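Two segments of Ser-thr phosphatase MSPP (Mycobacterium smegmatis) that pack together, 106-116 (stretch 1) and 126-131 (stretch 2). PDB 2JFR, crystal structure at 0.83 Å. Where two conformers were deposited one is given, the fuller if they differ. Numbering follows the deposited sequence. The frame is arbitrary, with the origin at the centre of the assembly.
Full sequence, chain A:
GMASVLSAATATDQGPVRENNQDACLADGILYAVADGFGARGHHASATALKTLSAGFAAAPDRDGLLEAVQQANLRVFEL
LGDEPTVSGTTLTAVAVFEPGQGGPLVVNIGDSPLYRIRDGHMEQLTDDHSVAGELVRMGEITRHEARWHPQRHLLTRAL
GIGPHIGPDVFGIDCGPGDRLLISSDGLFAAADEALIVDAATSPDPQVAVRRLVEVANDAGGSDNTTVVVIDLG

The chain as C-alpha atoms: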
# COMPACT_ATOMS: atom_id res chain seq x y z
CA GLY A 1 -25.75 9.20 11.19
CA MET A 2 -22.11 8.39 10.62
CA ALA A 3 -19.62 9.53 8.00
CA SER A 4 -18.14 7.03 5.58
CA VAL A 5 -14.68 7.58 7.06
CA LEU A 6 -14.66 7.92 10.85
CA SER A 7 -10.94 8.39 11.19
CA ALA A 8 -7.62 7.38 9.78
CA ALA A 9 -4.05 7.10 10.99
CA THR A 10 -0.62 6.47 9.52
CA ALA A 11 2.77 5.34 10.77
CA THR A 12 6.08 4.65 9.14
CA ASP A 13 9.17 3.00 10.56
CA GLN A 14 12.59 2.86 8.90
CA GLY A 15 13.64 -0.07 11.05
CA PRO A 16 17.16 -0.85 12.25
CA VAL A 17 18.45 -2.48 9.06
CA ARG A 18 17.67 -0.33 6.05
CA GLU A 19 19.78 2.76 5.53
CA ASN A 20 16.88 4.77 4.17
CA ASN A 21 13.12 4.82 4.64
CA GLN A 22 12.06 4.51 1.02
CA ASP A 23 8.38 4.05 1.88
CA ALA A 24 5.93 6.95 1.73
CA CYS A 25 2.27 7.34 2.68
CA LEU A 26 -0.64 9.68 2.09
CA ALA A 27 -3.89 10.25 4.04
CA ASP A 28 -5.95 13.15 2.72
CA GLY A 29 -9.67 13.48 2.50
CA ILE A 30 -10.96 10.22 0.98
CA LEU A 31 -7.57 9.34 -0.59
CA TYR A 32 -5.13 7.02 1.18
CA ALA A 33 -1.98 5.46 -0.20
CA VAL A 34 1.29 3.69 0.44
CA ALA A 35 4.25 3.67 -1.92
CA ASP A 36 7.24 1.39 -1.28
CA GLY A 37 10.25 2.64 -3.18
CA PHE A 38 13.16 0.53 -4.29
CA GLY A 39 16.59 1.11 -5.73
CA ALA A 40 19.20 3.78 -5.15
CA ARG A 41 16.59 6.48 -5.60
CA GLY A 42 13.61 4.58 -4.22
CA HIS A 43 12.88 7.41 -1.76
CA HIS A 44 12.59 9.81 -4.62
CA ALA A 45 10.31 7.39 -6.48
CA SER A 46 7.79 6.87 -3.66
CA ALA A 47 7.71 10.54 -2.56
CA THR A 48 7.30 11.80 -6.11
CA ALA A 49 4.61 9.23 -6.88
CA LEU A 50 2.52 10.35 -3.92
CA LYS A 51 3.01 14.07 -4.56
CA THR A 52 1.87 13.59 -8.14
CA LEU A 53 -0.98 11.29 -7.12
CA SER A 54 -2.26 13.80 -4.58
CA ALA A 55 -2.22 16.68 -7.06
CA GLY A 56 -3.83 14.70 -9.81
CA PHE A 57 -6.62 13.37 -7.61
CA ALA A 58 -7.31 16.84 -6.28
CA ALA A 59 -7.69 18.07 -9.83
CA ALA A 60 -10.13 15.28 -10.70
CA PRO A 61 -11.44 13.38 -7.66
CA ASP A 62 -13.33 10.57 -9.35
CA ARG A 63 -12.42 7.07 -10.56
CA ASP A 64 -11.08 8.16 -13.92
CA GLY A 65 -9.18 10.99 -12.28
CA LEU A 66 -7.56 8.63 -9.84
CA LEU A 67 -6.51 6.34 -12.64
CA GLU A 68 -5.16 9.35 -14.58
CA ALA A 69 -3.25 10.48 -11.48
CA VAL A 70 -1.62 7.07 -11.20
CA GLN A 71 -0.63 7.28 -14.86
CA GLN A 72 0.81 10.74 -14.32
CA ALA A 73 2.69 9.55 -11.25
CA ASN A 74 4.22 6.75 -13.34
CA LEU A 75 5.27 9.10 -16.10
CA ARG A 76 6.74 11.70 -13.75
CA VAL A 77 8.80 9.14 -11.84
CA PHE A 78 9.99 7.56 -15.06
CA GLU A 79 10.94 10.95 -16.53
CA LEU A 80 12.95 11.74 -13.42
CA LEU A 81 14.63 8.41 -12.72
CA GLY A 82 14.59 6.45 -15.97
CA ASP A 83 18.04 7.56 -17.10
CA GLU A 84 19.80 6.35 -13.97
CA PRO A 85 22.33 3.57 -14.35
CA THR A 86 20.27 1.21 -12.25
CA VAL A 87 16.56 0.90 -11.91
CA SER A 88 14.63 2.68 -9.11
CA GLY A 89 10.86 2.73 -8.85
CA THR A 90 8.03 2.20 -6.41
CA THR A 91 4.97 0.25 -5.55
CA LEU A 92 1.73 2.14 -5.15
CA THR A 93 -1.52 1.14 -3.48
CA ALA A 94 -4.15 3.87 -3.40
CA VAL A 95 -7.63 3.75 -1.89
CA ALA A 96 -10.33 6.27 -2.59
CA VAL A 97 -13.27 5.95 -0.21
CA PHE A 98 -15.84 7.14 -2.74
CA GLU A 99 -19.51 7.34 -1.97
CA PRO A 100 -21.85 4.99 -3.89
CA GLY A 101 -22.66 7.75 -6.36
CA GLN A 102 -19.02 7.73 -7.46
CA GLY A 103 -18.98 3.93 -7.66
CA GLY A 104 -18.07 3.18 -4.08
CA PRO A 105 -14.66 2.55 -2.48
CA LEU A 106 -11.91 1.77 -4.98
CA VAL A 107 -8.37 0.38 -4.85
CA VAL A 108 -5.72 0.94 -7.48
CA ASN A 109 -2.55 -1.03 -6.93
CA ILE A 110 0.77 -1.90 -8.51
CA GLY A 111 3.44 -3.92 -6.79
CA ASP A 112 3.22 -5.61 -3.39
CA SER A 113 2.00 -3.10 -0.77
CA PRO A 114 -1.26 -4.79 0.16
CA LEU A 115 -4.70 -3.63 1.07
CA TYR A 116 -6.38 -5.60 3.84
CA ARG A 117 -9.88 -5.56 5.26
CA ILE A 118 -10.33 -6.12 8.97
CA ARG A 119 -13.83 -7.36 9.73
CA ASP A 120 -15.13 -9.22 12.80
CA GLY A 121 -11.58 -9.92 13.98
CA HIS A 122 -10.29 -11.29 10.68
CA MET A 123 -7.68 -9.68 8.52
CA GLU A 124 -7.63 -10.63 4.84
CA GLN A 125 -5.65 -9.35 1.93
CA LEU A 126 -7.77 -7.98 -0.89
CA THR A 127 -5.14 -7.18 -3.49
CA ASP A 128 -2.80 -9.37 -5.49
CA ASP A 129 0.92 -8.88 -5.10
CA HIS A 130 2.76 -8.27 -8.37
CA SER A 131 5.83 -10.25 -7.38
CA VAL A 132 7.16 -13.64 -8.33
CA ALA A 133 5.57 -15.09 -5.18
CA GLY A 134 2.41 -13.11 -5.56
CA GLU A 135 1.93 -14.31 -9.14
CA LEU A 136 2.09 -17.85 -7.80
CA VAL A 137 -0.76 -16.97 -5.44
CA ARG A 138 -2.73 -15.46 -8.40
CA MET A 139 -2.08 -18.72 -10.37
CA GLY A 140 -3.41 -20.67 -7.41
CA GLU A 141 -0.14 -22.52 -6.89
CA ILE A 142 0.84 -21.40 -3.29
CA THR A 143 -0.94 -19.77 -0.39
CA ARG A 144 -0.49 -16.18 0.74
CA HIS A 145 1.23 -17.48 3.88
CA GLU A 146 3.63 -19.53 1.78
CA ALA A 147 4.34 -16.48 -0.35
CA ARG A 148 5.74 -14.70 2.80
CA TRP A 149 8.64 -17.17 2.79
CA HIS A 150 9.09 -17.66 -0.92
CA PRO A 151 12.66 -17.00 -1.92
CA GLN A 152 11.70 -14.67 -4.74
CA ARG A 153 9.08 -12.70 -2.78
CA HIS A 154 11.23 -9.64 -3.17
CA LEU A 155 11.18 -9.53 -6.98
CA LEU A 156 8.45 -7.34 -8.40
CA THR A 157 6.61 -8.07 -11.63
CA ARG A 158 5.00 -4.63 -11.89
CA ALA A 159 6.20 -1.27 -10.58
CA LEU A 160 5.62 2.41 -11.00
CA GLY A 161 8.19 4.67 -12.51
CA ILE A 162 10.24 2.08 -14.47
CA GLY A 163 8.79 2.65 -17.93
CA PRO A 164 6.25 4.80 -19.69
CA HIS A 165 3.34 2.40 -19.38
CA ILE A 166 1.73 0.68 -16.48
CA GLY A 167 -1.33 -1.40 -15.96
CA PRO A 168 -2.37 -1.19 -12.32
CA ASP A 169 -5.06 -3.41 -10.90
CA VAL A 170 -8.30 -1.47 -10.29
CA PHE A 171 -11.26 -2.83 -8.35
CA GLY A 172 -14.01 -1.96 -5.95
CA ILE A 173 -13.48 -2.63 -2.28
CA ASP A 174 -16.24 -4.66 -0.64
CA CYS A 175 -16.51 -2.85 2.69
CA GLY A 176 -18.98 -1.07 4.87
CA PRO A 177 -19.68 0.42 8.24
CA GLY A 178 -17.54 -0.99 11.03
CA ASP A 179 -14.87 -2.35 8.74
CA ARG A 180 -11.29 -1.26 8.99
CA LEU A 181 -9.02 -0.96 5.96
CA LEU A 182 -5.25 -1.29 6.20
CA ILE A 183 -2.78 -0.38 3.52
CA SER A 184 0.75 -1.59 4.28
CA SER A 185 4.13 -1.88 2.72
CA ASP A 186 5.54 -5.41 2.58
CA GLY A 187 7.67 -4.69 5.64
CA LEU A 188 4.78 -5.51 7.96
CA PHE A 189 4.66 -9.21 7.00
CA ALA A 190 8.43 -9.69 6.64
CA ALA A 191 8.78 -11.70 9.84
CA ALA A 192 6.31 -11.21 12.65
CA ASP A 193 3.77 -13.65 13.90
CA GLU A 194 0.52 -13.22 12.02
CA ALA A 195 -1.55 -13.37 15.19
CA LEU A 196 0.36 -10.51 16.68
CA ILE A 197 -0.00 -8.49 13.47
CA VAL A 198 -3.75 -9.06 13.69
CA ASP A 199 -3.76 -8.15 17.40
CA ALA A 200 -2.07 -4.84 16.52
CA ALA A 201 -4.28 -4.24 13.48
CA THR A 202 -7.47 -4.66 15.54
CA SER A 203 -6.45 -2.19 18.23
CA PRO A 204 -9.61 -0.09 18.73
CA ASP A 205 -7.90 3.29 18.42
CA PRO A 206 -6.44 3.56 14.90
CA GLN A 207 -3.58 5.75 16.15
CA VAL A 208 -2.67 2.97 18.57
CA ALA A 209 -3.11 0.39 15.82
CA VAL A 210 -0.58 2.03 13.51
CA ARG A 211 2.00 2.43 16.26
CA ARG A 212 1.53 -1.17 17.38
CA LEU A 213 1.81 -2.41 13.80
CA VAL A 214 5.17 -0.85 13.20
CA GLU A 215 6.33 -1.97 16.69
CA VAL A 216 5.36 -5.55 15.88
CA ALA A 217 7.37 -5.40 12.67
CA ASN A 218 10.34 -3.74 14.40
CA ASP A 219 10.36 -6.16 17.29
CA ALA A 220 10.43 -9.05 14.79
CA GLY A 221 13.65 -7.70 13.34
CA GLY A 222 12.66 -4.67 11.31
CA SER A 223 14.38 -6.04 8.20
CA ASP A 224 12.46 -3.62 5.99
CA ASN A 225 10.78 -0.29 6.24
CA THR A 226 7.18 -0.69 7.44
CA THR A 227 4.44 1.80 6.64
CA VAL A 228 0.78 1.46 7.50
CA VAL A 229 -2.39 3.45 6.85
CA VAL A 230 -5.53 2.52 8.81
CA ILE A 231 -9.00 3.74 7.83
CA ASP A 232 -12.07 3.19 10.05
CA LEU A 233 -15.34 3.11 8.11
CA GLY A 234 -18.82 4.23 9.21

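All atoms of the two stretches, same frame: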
# COMPACT_ATOMS: atom_id res chain seq x y z
N LEU A 106 -12.72 2.30 -3.87
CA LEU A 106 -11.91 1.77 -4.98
C LEU A 106 -10.46 1.64 -4.55
O LEU A 106 -9.94 2.52 -3.87
CB LEU A 106 -12.03 2.74 -6.16
CG LEU A 106 -11.55 2.19 -7.53
CD1 LEU A 106 -12.54 1.19 -8.06
CD2 LEU A 106 -11.37 3.32 -8.47
N VAL A 107 -9.84 0.56 -4.98
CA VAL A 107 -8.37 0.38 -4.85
C VAL A 107 -7.75 0.33 -6.19
O VAL A 107 -8.25 -0.29 -7.15
CB VAL A 107 -8.02 -0.83 -3.98
CG1 VAL A 107 -8.56 -2.15 -4.52
CG2 VAL A 107 -6.51 -0.94 -3.74
N VAL A 108 -6.59 1.00 -6.31
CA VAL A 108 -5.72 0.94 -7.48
C VAL A 108 -4.36 0.53 -6.96
O VAL A 108 -3.84 1.16 -6.04
CB VAL A 108 -5.68 2.29 -8.20
CG1 VAL A 108 -4.76 2.18 -9.43
CG2 VAL A 108 -7.06 2.77 -8.59
N ASN A 109 -3.77 -0.53 -7.53
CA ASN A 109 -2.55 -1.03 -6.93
C ASN A 109 -1.61 -1.61 -7.98
O ASN A 109 -2.00 -2.25 -8.96
CB ASN A 109 -2.84 -2.06 -5.85
CG ASN A 109 -3.59 -3.35 -6.35
OD1 ASN A 109 -2.98 -4.42 -6.38
ND2 ASN A 109 -4.82 -3.15 -6.72
N ILE A 110 -0.33 -1.38 -7.71
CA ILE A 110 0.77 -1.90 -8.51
C ILE A 110 1.89 -2.25 -7.56
O ILE A 110 2.32 -1.41 -6.75
CB ILE A 110 1.11 -0.89 -9.64
CG1 ILE A 110 2.08 -1.55 -10.63
CG2 ILE A 110 1.54 0.46 -9.12
CD1 ILE A 110 2.31 -0.76 -11.87
N GLY A 111 2.38 -3.47 -7.64
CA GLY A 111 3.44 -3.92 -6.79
C GLY A 111 2.90 -4.78 -5.66
O GLY A 111 1.98 -5.58 -5.88
N ASP A 112 3.48 -4.67 -4.46
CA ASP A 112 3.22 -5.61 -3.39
C ASP A 112 2.99 -4.93 -2.03
O ASP A 112 3.33 -5.52 -1.01
CB ASP A 112 4.35 -6.64 -3.27
CG ASP A 112 5.66 -6.04 -2.81
OD1 ASP A 112 5.79 -4.80 -2.75
OD2 ASP A 112 6.54 -6.89 -2.51
N SER A 113 2.39 -3.76 -2.03
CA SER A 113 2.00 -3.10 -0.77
C SER A 113 0.53 -3.35 -0.52
O SER A 113 -0.31 -2.68 -1.12
CB SER A 113 2.28 -1.60 -0.87
OG SER A 113 3.65 -1.33 -1.14
N PRO A 114 0.14 -4.34 0.25
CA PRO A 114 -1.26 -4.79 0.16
C PRO A 114 -2.26 -3.91 0.84
O PRO A 114 -2.00 -3.15 1.79
CB PRO A 114 -1.25 -6.17 0.80
CG PRO A 114 0.21 -6.57 0.83
CD PRO A 114 0.91 -5.25 1.09
N LEU A 115 -3.51 -4.07 0.36
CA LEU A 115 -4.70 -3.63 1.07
C LEU A 115 -5.33 -4.83 1.77
O LEU A 115 -5.53 -5.87 1.15
CB LEU A 115 -5.70 -3.05 0.08
CG LEU A 115 -7.09 -2.73 0.64
CD1 LEU A 115 -7.01 -1.63 1.65
CD2 LEU A 115 -8.04 -2.39 -0.50
N TYR A 116 -5.68 -4.63 3.02
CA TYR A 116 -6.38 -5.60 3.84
C TYR A 116 -7.69 -5.03 4.32
O TYR A 116 -7.79 -3.81 4.58
CB TYR A 116 -5.58 -6.01 5.08
CG TYR A 116 -4.17 -6.40 4.85
CD1 TYR A 116 -3.78 -7.72 4.71
CD2 TYR A 116 -3.16 -5.42 4.74
CE1 TYR A 116 -2.43 -8.04 4.50
CE2 TYR A 116 -1.84 -5.73 4.55
CZ TYR A 116 -1.48 -7.03 4.42
OH TYR A 116 -0.15 -7.33 4.20
N LEU A 126 -6.86 -8.15 0.22
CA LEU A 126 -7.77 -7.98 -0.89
C LEU A 126 -7.13 -7.86 -2.23
O LEU A 126 -7.76 -8.13 -3.25
CB LEU A 126 -8.63 -6.72 -0.69
CG LEU A 126 -9.42 -6.69 0.61
CD1 LEU A 126 -10.26 -5.42 0.62
CD2 LEU A 126 -10.29 -7.92 0.79
N THR A 127 -5.89 -7.44 -2.28
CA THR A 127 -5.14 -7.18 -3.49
C THR A 127 -4.20 -8.34 -3.81
O THR A 127 -3.79 -9.09 -2.94
CB THR A 127 -4.32 -5.90 -3.33
OG1 THR A 127 -3.64 -5.94 -2.07
CG2 THR A 127 -5.20 -4.66 -3.39
N ASP A 128 -3.87 -8.44 -5.08
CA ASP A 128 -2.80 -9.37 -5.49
C ASP A 128 -1.46 -8.66 -5.48
O ASP A 128 -1.39 -7.44 -5.75
CB ASP A 128 -3.04 -9.88 -6.91
CG ASP A 128 -4.28 -10.52 -7.30
OD1 ASP A 128 -5.11 -11.15 -6.61
OD2 ASP A 128 -4.61 -10.44 -8.54
N ASP A 129 -0.46 -9.39 -5.10
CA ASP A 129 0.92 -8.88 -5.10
C ASP A 129 1.55 -9.17 -6.46
O ASP A 129 1.56 -10.32 -6.95
CB ASP A 129 1.76 -9.57 -4.03
CG ASP A 129 1.50 -9.08 -2.65
OD1 ASP A 129 0.93 -8.06 -2.44
OD2 ASP A 129 2.08 -9.75 -1.78
N HIS A 130 2.08 -8.15 -7.09
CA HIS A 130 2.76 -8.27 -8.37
C HIS A 130 4.24 -8.52 -8.08
O HIS A 130 5.10 -7.65 -8.16
CB HIS A 130 2.56 -7.01 -9.19
CG HIS A 130 1.15 -6.61 -9.32
ND1 HIS A 130 0.75 -5.33 -9.13
CD2 HIS A 130 0.05 -7.37 -9.49
CE1 HIS A 130 -0.56 -5.31 -9.21
NE2 HIS A 130 -1.03 -6.53 -9.47
N SER A 131 4.49 -9.75 -7.69
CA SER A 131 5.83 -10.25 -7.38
C SER A 131 5.88 -11.67 -7.86
O SER A 131 4.86 -12.29 -8.10
CB SER A 131 6.14 -10.17 -5.90
OG SER A 131 5.33 -11.08 -5.19
O HOH W 1 -4.89 -6.62 -7.03
O HOH W 2 3.36 -8.09 -0.03
O HOH W 3 5.72 -10.20 -2.80

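Residues 126-131 have no regular secondary structure, yet they lie alongside the 106-116 segment closely enough to bury 576 Å², counting both sides. Two backbone hydrogen bonds fasten the contact at its ends: Leu-126 N to Leu-115 O (2.8 Å) and His-130 N to Gly-111 O (2.8 Å, nearly linear).

At Gly-111 the side chain of His-130 adds a second bond. With chi1 at -51° (m) and chi2 at 133°, the imidazole sets its edge against the chain, so that ND1 accepts from Gly-111 N at 2.9 Å. Thus one residue answers both the NH and the carbonyl of the glycine. ND1 must be unprotonated to accept, while NE2 is bonded elsewhere in the structure. Glycine suits this position because, at phi 102° and psi -143°, a CB would be jammed against the preceding carbonyl oxygen.

Thr-127, the residue most covered by the partner stretch, uses both branches of its side chain. Its p rotamer (chi1 47°) brings OG1 within 3.1 Å of Leu-115 N, from which it accepts a hydrogen bond, while CG2 packs 4.0 Å from Val-107 CG2 and 3.6 Å from Asn-109 CG. A beta-branched residue with one polar and one apolar arm fits this mixed surface well. Nearby, the apolar ends of Leu-115 and Leu-126 meet, CD2 to CD1, at 3.9 Å.

The acidic and amide groups rely partly on water. Asn-109, also p, points toward the other stretch, but its OD1 and Asp-128 O, 3.5 Å apart, are both acceptors and cannot bond directly; instead, one water donates to Asn-109 OD1 and accepts from Asp-128 N. Another donates to both Asp-112 O and Asp-129 OD2, joining the segments where direct polar pairing is absent.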